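Local coordinates for protein lipoxygenase (Cyanothece sp., PDB 5EK8) that probably inserts molecular oxygen into polyunsaturated fatty acids at a non-heme iron, acting as a 9R-lipoxygenase, at residues Trp440-Ile446 against Tyr516-Glu520; Glu116-Asn122 against Asn136-Ile142; Pro382-Met386 against Tyr466-Phe471. All blocks are in the same frame, centred on the assembly; numbering follows the deposited sequence.

Contact 1: residues Trp440-Ile446 against Tyr516-Glu520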
loop_
_atom_site.group_PDB
_atom_site.type_symbol
_atom_site.label_atom_id
_atom_site.label_comp_id
_atom_site.label_asym_id
_atom_site.label_seq_id
_atom_site.Cartn_x
_atom_site.Cartn_y
_atom_site.Cartn_z
ATOM N N TRP A 440 12.824 -9.274 10.736
ATOM C CA TRP A 440 11.690 -9.802 9.993
ATOM C C TRP A 440 12.171 -10.683 8.841
ATOM O O TRP A 440 13.061 -10.299 8.082
ATOM C CB TRP A 440 10.814 -8.660 9.470
ATOM C CG TRP A 440 9.484 -9.101 8.932
ATOM C CD1 TRP A 440 8.286 -9.061 9.581
ATOM C CD2 TRP A 440 9.219 -9.644 7.633
ATOM N NE1 TRP A 440 7.289 -9.543 8.767
ATOM C CE2 TRP A 440 7.836 -9.913 7.566
ATOM C CE3 TRP A 440 10.017 -9.931 6.520
ATOM C CZ2 TRP A 440 7.235 -10.456 6.432
ATOM C CZ3 TRP A 440 9.418 -10.471 5.398
ATOM C CH2 TRP A 440 8.041 -10.723 5.361
ATOM N N GLN A 441 11.579 -11.866 8.721
ATOM C CA GLN A 441 11.890 -12.785 7.630
ATOM C C GLN A 441 10.653 -13.612 7.272
ATOM O O GLN A 441 9.828 -13.901 8.141
ATOM C CB GLN A 441 13.062 -13.694 8.005
ATOM C CG GLN A 441 12.826 -14.520 9.250
ATOM C CD GLN A 441 14.018 -15.376 9.615
ATOM O OE1 GLN A 441 15.011 -15.420 8.889
ATOM N NE2 GLN A 441 13.926 -16.064 10.751
ATOM N N PRO A 442 10.509 -13.980 5.987
ATOM C CA PRO A 442 9.329 -14.723 5.529
ATOM C C PRO A 442 9.194 -16.097 6.179
ATOM O O PRO A 442 10.199 -16.709 6.550
ATOM C CB PRO A 442 9.564 -14.863 4.020
ATOM C CG PRO A 442 10.527 -13.785 3.673
ATOM C CD PRO A 442 11.414 -13.649 4.874
ATOM N N ARG A 443 7.955 -16.562 6.312
ATOM C CA ARG A 443 7.662 -17.881 6.872
ATOM C C ARG A 443 8.354 -18.997 6.093
ATOM O O ARG A 443 8.730 -18.813 4.937
ATOM C CB ARG A 443 6.151 -18.124 6.886
ATOM C CG ARG A 443 5.541 -18.231 5.490
ATOM C CD ARG A 443 4.039 -17.960 5.497
ATOM N NE ARG A 443 3.731 -16.575 5.850
ATOM C CZ ARG A 443 2.503 -16.064 5.880
ATOM N NH1 ARG A 443 1.458 -16.822 5.574
ATOM N NH2 ARG A 443 2.317 -14.792 6.209
ATOM N N GLN A 444 8.521 -20.152 6.727
ATOM C CA GLN A 444 9.100 -21.313 6.057
ATOM C C GLN A 444 8.009 -22.279 5.588
ATOM O O GLN A 444 6.934 -22.345 6.191
ATOM C CB GLN A 444 10.087 -22.026 6.983
ATOM C CG GLN A 444 11.340 -21.222 7.272
ATOM C CD GLN A 444 12.074 -20.818 6.007
ATOM O OE1 GLN A 444 12.144 -21.581 5.043
ATOM N NE2 GLN A 444 12.618 -19.606 6.000
ATOM N N PRO A 445 8.279 -23.023 4.500
ATOM C CA PRO A 445 7.292 -23.935 3.914
ATOM C C PRO A 445 6.905 -25.081 4.840
ATOM O O PRO A 445 7.771 -25.849 5.253
ATOM C CB PRO A 445 8.006 -24.469 2.667
ATOM C CG PRO A 445 9.052 -23.459 2.359
ATOM C CD PRO A 445 9.508 -22.963 3.689
ATOM N N ILE A 446 5.618 -25.185 5.157
ATOM C CA ILE A 446 5.108 -26.326 5.903
ATOM C C ILE A 446 5.253 -27.614 5.097
ATOM O O ILE A 446 5.646 -28.648 5.634
ATOM C CB ILE A 446 3.626 -26.149 6.277
ATOM C CG1 ILE A 446 3.396 -24.812 6.982
ATOM C CG2 ILE A 446 3.153 -27.308 7.141
ATOM C CD1 ILE A 446 1.987 -24.651 7.501
ATOM N N TYR A 516 3.550 -21.529 13.991
ATOM C CA TYR A 516 4.510 -22.518 13.520
ATOM C C TYR A 516 5.814 -21.865 13.070
ATOM O O TYR A 516 6.865 -22.503 13.071
ATOM C CB TYR A 516 3.909 -23.342 12.375
ATOM C CG TYR A 516 4.141 -22.758 10.996
ATOM C CD1 TYR A 516 5.163 -23.230 10.185
ATOM C CD2 TYR A 516 3.342 -21.733 10.510
ATOM C CE1 TYR A 516 5.383 -22.696 8.928
ATOM C CE2 TYR A 516 3.554 -21.195 9.256
ATOM C CZ TYR A 516 4.575 -21.681 8.468
ATOM O OH TYR A 516 4.794 -21.150 7.219
ATOM N N ASP A 517 5.734 -20.599 12.674
ATOM C CA ASP A 517 6.903 -19.839 12.242
ATOM C C ASP A 517 6.808 -18.430 12.817
ATOM O O ASP A 517 5.746 -17.813 12.771
ATOM C CB ASP A 517 6.990 -19.800 10.710
ATOM C CG ASP A 517 8.342 -19.318 10.207
ATOM O OD1 ASP A 517 8.558 -18.088 10.152
ATOM O OD2 ASP A 517 9.182 -20.173 9.854
ATOM N N THR A 518 7.905 -17.915 13.360
ATOM C CA THR A 518 7.850 -16.638 14.069
ATOM C C THR A 518 8.615 -15.511 13.388
ATOM O O THR A 518 8.655 -14.391 13.897
ATOM C CB THR A 518 8.384 -16.776 15.512
ATOM O OG1 THR A 518 9.619 -17.503 15.503
ATOM C CG2 THR A 518 7.376 -17.506 16.385
ATOM N N GLY A 519 9.213 -15.807 12.239
ATOM C CA GLY A 519 10.037 -14.844 11.529
ATOM C C GLY A 519 9.334 -13.571 11.083
ATOM O O GLY A 519 9.962 -12.522 10.972
ATOM N N GLU A 520 8.037 -13.657 10.808
ATOM C CA GLU A 520 7.276 -12.494 10.360
ATOM C C GLU A 520 6.683 -11.755 11.549
ATOM O O GLU A 520 6.274 -10.599 11.444
ATOM C CB GLU A 520 6.150 -12.907 9.407
ATOM C CG GLU A 520 6.583 -13.685 8.170
ATOM C CD GLU A 520 5.399 -14.081 7.299
ATOM O OE1 GLU A 520 4.276 -13.592 7.567
ATOM O OE2 GLU A 520 5.589 -14.880 6.353
#
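Two irregular loop segments, 440-446 and 516-520, run roughly antiparallel, tied together mainly by polar groups. At one end Q441 N donates to G519 O at 2.8 Å, an oxygen that also accepts from K523 NZ, while W440 O accepts from Q557 NE2. A CB on G519 would lie 2.6 Å from Q441 CG, so glycine suits this close approach. E520 answers R443 three times: OE2 accepts from R443 N (2.9 Å) and NE (2.6 Å), OE1 from NH2 (2.7 Å). The carboxylate thus satisfies the guanidinium by a salt bridge and the R443 backbone by a hydrogen bond; R443 NH1 donates to P260 O. D517 divides its oxygens: OD1 closes an Asx turn with G519 N (3.2 Å), and OD2 takes a weak bond from Q444 N (3.2 Å). Q444 O receives the Y516 OH at 2.7 Å. A CH-pi contact finishes each end: E520 CA lies 3.8 Å from the centroid of the W440 five-membered ring, I446 CG1 3.9 Å from that of the Y516 ring. Y516 directly follows strand 513-515, P442 leans on A456 and W460 of helix 451-473, and W440 meets H561 and H565 of helix 549-574 edge-to-face.

Contact 2: residues Glu116-Asn122 against Asn136-Ile142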
loop_
_atom_site.group_PDB
_atom_site.type_symbol
_atom_site.label_atom_id
_atom_site.label_comp_id
_atom_site.label_asym_id
_atom_site.label_seq_id
_atom_site.Cartn_x
_atom_site.Cartn_y
_atom_site.Cartn_z
ATOM N N GLU A 116 12.341 35.483 -5.962
ATOM C CA GLU A 116 11.432 34.368 -5.759
ATOM C C GLU A 116 12.263 33.100 -5.635
ATOM O O GLU A 116 13.071 32.793 -6.508
ATOM C CB GLU A 116 10.436 34.249 -6.915
ATOM C CG GLU A 116 9.838 32.859 -7.080
ATOM C CD GLU A 116 8.855 32.771 -8.244
ATOM O OE1 GLU A 116 9.124 32.016 -9.204
ATOM O OE2 GLU A 116 7.808 33.454 -8.195
ATOM N N LEU A 117 12.081 32.375 -4.540
ATOM C CA LEU A 117 12.866 31.176 -4.289
ATOM C C LEU A 117 12.059 29.914 -4.559
ATOM O O LEU A 117 10.967 29.742 -4.024
ATOM C CB LEU A 117 13.376 31.173 -2.850
ATOM C CG LEU A 117 14.523 30.212 -2.549
ATOM C CD1 LEU A 117 15.783 30.644 -3.290
ATOM C CD2 LEU A 117 14.761 30.135 -1.045
ATOM N N ARG A 118 12.593 29.029 -5.390
ATOM C CA ARG A 118 11.900 27.791 -5.709
ATOM C C ARG A 118 12.578 26.579 -5.086
ATOM O O ARG A 118 13.780 26.363 -5.258
ATOM C CB ARG A 118 11.799 27.601 -7.223
ATOM C CG ARG A 118 11.066 28.718 -7.936
ATOM C CD ARG A 118 10.680 28.317 -9.348
ATOM N NE ARG A 118 10.188 29.455 -10.116
ATOM C CZ ARG A 118 9.867 29.404 -11.405
ATOM N NH1 ARG A 118 9.981 28.263 -12.075
ATOM N NH2 ARG A 118 9.431 30.493 -12.024
ATOM N N VAL A 119 11.792 25.801 -4.351
ATOM C CA VAL A 119 12.220 24.509 -3.852
ATOM C C VAL A 119 11.913 23.479 -4.928
ATOM O O VAL A 119 10.756 23.342 -5.360
ATOM C CB VAL A 119 11.516 24.126 -2.529
ATOM C CG1 VAL A 119 12.092 22.830 -1.979
ATOM C CG2 VAL A 119 11.652 25.251 -1.499
ATOM N N ILE A 120 12.961 22.765 -5.337
ATOM C CA ILE A 120 12.924 21.864 -6.480
ATOM C C ILE A 120 13.036 20.385 -6.094
ATOM O O ILE A 120 13.976 19.967 -5.416
ATOM C CB ILE A 120 14.056 22.202 -7.479
ATOM C CG1 ILE A 120 13.978 23.671 -7.892
ATOM C CG2 ILE A 120 13.988 21.301 -8.708
ATOM C CD1 ILE A 120 12.674 24.041 -8.557
ATOM N N ASP A 121 12.058 19.610 -6.552
ATOM C CA ASP A 121 12.022 18.160 -6.396
ATOM C C ASP A 121 12.657 17.516 -7.624
ATOM O O ASP A 121 12.898 18.206 -8.614
ATOM C CB ASP A 121 10.574 17.697 -6.243
ATOM C CG ASP A 121 10.427 16.516 -5.323
ATOM O OD1 ASP A 121 11.309 15.633 -5.340
ATOM O OD2 ASP A 121 9.416 16.470 -4.589
ATOM N N ASN A 122 12.923 16.212 -7.576
ATOM C CA ASN A 122 13.285 15.482 -8.796
ATOM C C ASN A 122 13.236 13.958 -8.673
ATOM O O ASN A 122 13.545 13.390 -7.627
ATOM C CB ASN A 122 14.678 15.904 -9.290
ATOM C CG ASN A 122 15.798 15.322 -8.465
ATOM O OD1 ASN A 122 16.265 14.212 -8.722
ATOM N ND2 ASN A 122 16.255 16.077 -7.476
ATOM N N ASN A 136 13.400 17.388 -12.927
ATOM C CA ASN A 136 12.983 18.306 -11.869
ATOM C C ASN A 136 11.477 18.520 -11.792
ATOM O O ASN A 136 10.739 18.218 -12.731
ATOM C CB ASN A 136 13.667 19.666 -12.038
ATOM C CG ASN A 136 15.176 19.585 -11.914
ATOM O OD1 ASN A 136 15.720 18.567 -11.483
ATOM N ND2 ASN A 136 15.862 20.669 -12.282
ATOM N N ARG A 137 11.044 19.053 -10.654
ATOM C CA ARG A 137 9.647 19.373 -10.384
ATOM C C ARG A 137 9.611 20.451 -9.305
ATOM O O ARG A 137 10.364 20.386 -8.332
ATOM C CB ARG A 137 8.875 18.129 -9.934
ATOM C CG ARG A 137 7.576 18.426 -9.196
ATOM C CD ARG A 137 7.258 17.340 -8.167
ATOM N NE ARG A 137 6.167 17.746 -7.282
ATOM C CZ ARG A 137 6.328 18.169 -6.032
ATOM N NH1 ARG A 137 7.535 18.225 -5.491
ATOM N NH2 ARG A 137 5.273 18.529 -5.315
ATOM N N ILE A 138 8.750 21.448 -9.476
ATOM C CA ILE A 138 8.691 22.550 -8.519
ATOM C C ILE A 138 7.937 22.146 -7.255
ATOM O O ILE A 138 6.724 21.932 -7.275
ATOM C CB ILE A 138 8.038 23.795 -9.135
ATOM C CG1 ILE A 138 8.953 24.373 -10.216
ATOM C CG2 ILE A 138 7.749 24.840 -8.058
ATOM C CD1 ILE A 138 8.391 25.591 -10.904
ATOM N N ALA A 139 8.675 22.042 -6.153
ATOM C CA ALA A 139 8.113 21.572 -4.892
ATOM C C ALA A 139 7.458 22.703 -4.099
ATOM O O ALA A 139 6.409 22.503 -3.487
ATOM C CB ALA A 139 9.185 20.895 -4.061
ATOM N N TYR A 140 8.058 23.889 -4.111
ATOM C CA TYR A 140 7.464 25.005 -3.367
ATOM C C TYR A 140 7.965 26.355 -3.867
ATOM O O TYR A 140 9.017 26.438 -4.489
ATOM C CB TYR A 140 7.758 24.858 -1.868
ATOM C CG TYR A 140 6.872 25.689 -0.958
ATOM C CD1 TYR A 140 5.517 25.400 -0.816
ATOM C CD2 TYR A 140 7.396 26.745 -0.216
ATOM C CE1 TYR A 140 4.706 26.150 0.028
ATOM C CE2 TYR A 140 6.596 27.497 0.630
ATOM C CZ TYR A 140 5.254 27.198 0.747
ATOM O OH TYR A 140 4.466 27.953 1.586
ATOM N N ILE A 141 7.208 27.416 -3.607
ATOM C CA ILE A 141 7.653 28.756 -3.984
ATOM C C ILE A 141 7.506 29.758 -2.839
ATOM O O ILE A 141 6.434 29.899 -2.252
ATOM C CB ILE A 141 6.888 29.295 -5.212
ATOM C CG1 ILE A 141 7.031 28.352 -6.407
ATOM C CG2 ILE A 141 7.402 30.669 -5.594
ATOM C CD1 ILE A 141 6.214 28.772 -7.604
ATOM N N ILE A 142 8.598 30.447 -2.530
ATOM C CA ILE A 142 8.601 31.480 -1.508
ATOM C C ILE A 142 8.852 32.846 -2.130
ATOM O O ILE A 142 9.771 33.007 -2.929
ATOM C CB ILE A 142 9.674 31.213 -0.452
ATOM C CG1 ILE A 142 9.502 29.808 0.130
ATOM C CG2 ILE A 142 9.617 32.273 0.625
ATOM C CD1 ILE A 142 10.638 29.371 1.022
#
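V119 lies at the apolar centre, its CB 3.9 Å from Y140 CB and its CG1 4.1 Å from A139 CB. L117 and I142 extend the same face, CB to CB 4.4 Å, and L117, Y140 and I142 reach strand 152-160. Across the sheet, I120 CD1 meets I138 CG1 at 4.1 Å; beta-branched V119, I120, I138 and I142 suit extended backbone. The strands form an antiparallel hairpin at the margin of a four-stranded sheet, strand 132-143 outermost, probably in the N-terminal PLAT domain. A classic beta bulge interrupts the regular register of the hairpin: V119 O accepts from both A139 N (2.6 Å) and Y140 N (3.0 Å), with V119 N to Y140 O at 2.9 Å. A139 adopts a helix-like psi of -39°, shifting the register, and its methyl fits against V119. Regular pairing resumes on either side, L117 N to I142 O at 2.9 Å and D121 N to R137 O at 2.6 Å. Farther out, D121 OD2 forms a salt bridge with R137 NH1 (2.7 Å) and a weak hydrogen bond to Y162. At the other end, R118 NE forms a salt bridge within its strand with E116 OE1 (2.9 Å), and the R118 guanidinium a cation-pi contact with W76.

Contact 3: residues Pro382-Met386 against Tyr466-Phe471; sequences PIRLM and YVDAFF
A methionine thioether inserted among aromatic rings is the striking feature here. M386, fully extended (ttt), points its CA-to-CB bond toward segment 466-471 of helix 451-473 and enters, knobs-into-holes, among Y466, V467, F470 and F471, residues i, i+1, i+4 and i+5 on one side. This packs the beginning of 383-391 on the long helix; M386 also touches C559 and I563 of helix 549-574. M386 SD lies 4.2 Å from the F470 ring centroid and 5.2 Å from that of Y466, two oblique Met-aromatic contacts; M386 CB sits over the F470 face, 4.0 Å from the centroid, and M386 CE reaches V467 CG2 at 3.4 Å. Backbones of M386 (phi/psi -91/-33) and 466-471 (near -57/-50) are helical; CA atoms are 8.2 Å apart for M386-F470 and I383-F471. Y466 and F470 take chi1 t, F471 m. I383 (mm) brings CD1 to 3.5 Å from F471 CZ. P382 O lies 3.2 Å from F470 CZ, at the ring edge. With no hydrogen bond across, cohesion must come from dispersion, sulfur-aromatic contact and shape fit.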
loop_
_atom_site.group_PDB
_atom_site.type_symbol
_atom_site.label_atom_id
_atom_site.label_comp_id
_atom_site.label_asym_id
_atom_site.label_seq_id
_atom_site.Cartn_x
_atom_site.Cartn_y
_atom_site.Cartn_z
ATOM N N PRO A 382 22.409 7.357 -2.247
ATOM C CA PRO A 382 22.100 6.319 -3.238
ATOM C C PRO A 382 20.935 5.414 -2.851
ATOM O O PRO A 382 20.261 4.894 -3.739
ATOM C CB PRO A 382 23.400 5.500 -3.318
ATOM C CG PRO A 382 24.379 6.167 -2.391
ATOM C CD PRO A 382 23.859 7.530 -2.086
ATOM N N ILE A 383 20.702 5.233 -1.554
ATOM C CA ILE A 383 19.596 4.403 -1.080
ATOM C C ILE A 383 18.254 4.923 -1.615
ATOM O O ILE A 383 17.316 4.149 -1.837
ATOM C CB ILE A 383 19.578 4.333 0.459
ATOM C CG1 ILE A 383 20.788 3.541 0.951
ATOM C CG2 ILE A 383 18.312 3.665 0.966
ATOM C CD1 ILE A 383 20.805 2.111 0.462
ATOM N N ARG A 384 18.181 6.231 -1.846
ATOM C CA ARG A 384 17.037 6.830 -2.531
ATOM C C ARG A 384 16.726 6.098 -3.835
ATOM O O ARG A 384 15.612 5.605 -4.043
ATOM C CB ARG A 384 17.303 8.302 -2.830
ATOM C CG ARG A 384 16.327 8.898 -3.831
ATOM C CD ARG A 384 17.011 9.926 -4.711
ATOM N NE ARG A 384 16.069 10.919 -5.212
ATOM C CZ ARG A 384 16.427 12.084 -5.736
ATOM N NH1 ARG A 384 15.502 12.934 -6.159
ATOM N NH2 ARG A 384 17.712 12.400 -5.833
ATOM N N LEU A 385 17.742 6.012 -4.690
ATOM C CA LEU A 385 17.644 5.341 -5.982
ATOM C C LEU A 385 17.150 3.909 -5.842
ATOM O O LEU A 385 16.598 3.333 -6.781
ATOM C CB LEU A 385 19.005 5.352 -6.686
ATOM C CG LEU A 385 19.264 6.444 -7.728
ATOM C CD1 LEU A 385 18.798 7.803 -7.242
ATOM C CD2 LEU A 385 20.739 6.488 -8.082
ATOM N N MET A 386 17.343 3.343 -4.660
ATOM C CA MET A 386 16.964 1.967 -4.405
ATOM C C MET A 386 15.545 1.853 -3.857
ATOM O O MET A 386 14.836 0.890 -4.158
ATOM C CB MET A 386 17.958 1.333 -3.443
ATOM C CG MET A 386 17.500 0.034 -2.826
ATOM S SD MET A 386 18.784 -0.652 -1.775
ATOM C CE MET A 386 17.956 -2.115 -1.189
ATOM N N TYR A 466 20.530 -8.738 -4.000
ATOM C CA TYR A 466 20.387 -7.389 -4.533
ATOM C C TYR A 466 20.891 -6.332 -3.560
ATOM O O TYR A 466 21.742 -5.519 -3.914
ATOM C CB TYR A 466 18.926 -7.117 -4.890
ATOM C CG TYR A 466 18.616 -5.667 -5.180
ATOM C CD1 TYR A 466 19.311 -4.965 -6.166
ATOM C CD2 TYR A 466 17.619 -5.001 -4.480
ATOM C CE1 TYR A 466 19.026 -3.639 -6.433
ATOM C CE2 TYR A 466 17.326 -3.679 -4.742
ATOM C CZ TYR A 466 18.030 -3.002 -5.718
ATOM O OH TYR A 466 17.725 -1.682 -5.973
ATOM N N VAL A 467 20.366 -6.356 -2.338
ATOM C CA VAL A 467 20.710 -5.373 -1.316
ATOM C C VAL A 467 22.201 -5.392 -1.004
ATOM O O VAL A 467 22.844 -4.340 -0.956
ATOM C CB VAL A 467 19.922 -5.611 -0.011
ATOM C CG1 VAL A 467 20.434 -4.708 1.103
ATOM C CG2 VAL A 467 18.440 -5.389 -0.236
ATOM N N ASP A 468 22.745 -6.589 -0.791
ATOM C CA ASP A 468 24.177 -6.735 -0.536
ATOM C C ASP A 468 24.998 -6.101 -1.658
ATOM O O ASP A 468 25.898 -5.290 -1.408
ATOM C CB ASP A 468 24.554 -8.211 -0.383
ATOM C CG ASP A 468 24.220 -8.760 0.988
ATOM O OD1 ASP A 468 24.248 -7.987 1.965
ATOM O OD2 ASP A 468 23.941 -9.971 1.093
ATOM N N ALA A 469 24.669 -6.466 -2.895
ATOM C CA ALA A 469 25.374 -5.946 -4.063
ATOM C C ALA A 469 25.320 -4.422 -4.132
ATOM O O ALA A 469 26.351 -3.758 -4.257
ATOM C CB ALA A 469 24.799 -6.545 -5.327
ATOM N N PHE A 470 24.110 -3.880 -4.039
ATOM C CA PHE A 470 23.895 -2.439 -4.123
ATOM C C PHE A 470 24.694 -1.700 -3.063
ATOM O O PHE A 470 25.405 -0.739 -3.367
ATOM C CB PHE A 470 22.407 -2.113 -3.979
ATOM C CG PHE A 470 22.079 -0.660 -4.190
ATOM C CD1 PHE A 470 22.112 0.238 -3.132
ATOM C CD2 PHE A 470 21.719 -0.197 -5.446
ATOM C CE1 PHE A 470 21.806 1.569 -3.324
ATOM C CE2 PHE A 470 21.410 1.134 -5.649
ATOM C CZ PHE A 470 21.454 2.021 -4.587
ATOM N N PHE A 471 24.570 -2.154 -1.819
ATOM C CA PHE A 471 25.286 -1.546 -0.708
ATOM C C PHE A 471 26.787 -1.574 -0.945
ATOM O O PHE A 471 27.488 -0.609 -0.640
ATOM C CB PHE A 471 24.948 -2.253 0.605
ATOM C CG PHE A 471 23.773 -1.660 1.326
ATOM C CD1 PHE A 471 23.952 -0.956 2.504
ATOM C CD2 PHE A 471 22.490 -1.796 0.819
ATOM C CE1 PHE A 471 22.872 -0.406 3.170
ATOM C CE2 PHE A 471 21.407 -1.248 1.477
ATOM C CZ PHE A 471 21.598 -0.555 2.656
#

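In the fold
Contact 2 comes first along the chain and closes before the others open; contacts 1 and 3 then interleave, in the order 382-386, 440-446, 466-471, 516-520. The centres of contacts 1 and 2 are 45 Å apart. Those of contacts 1 and 3 are 25 Å apart. Contact 3 uses helix 451-473, against which the loop 440-446 of contact 1 also packs; both touch helix 549-574, which carries the iron ligands H570 and N574, so they belong to the helical body around the metal. Contact 2 sits in the N-terminal beta domain, yet touches contact 3: N122 O lies 2.5 Å from R384 NH1, so the sheet's strand 115-126 meets helix 383-391 where the two parts join.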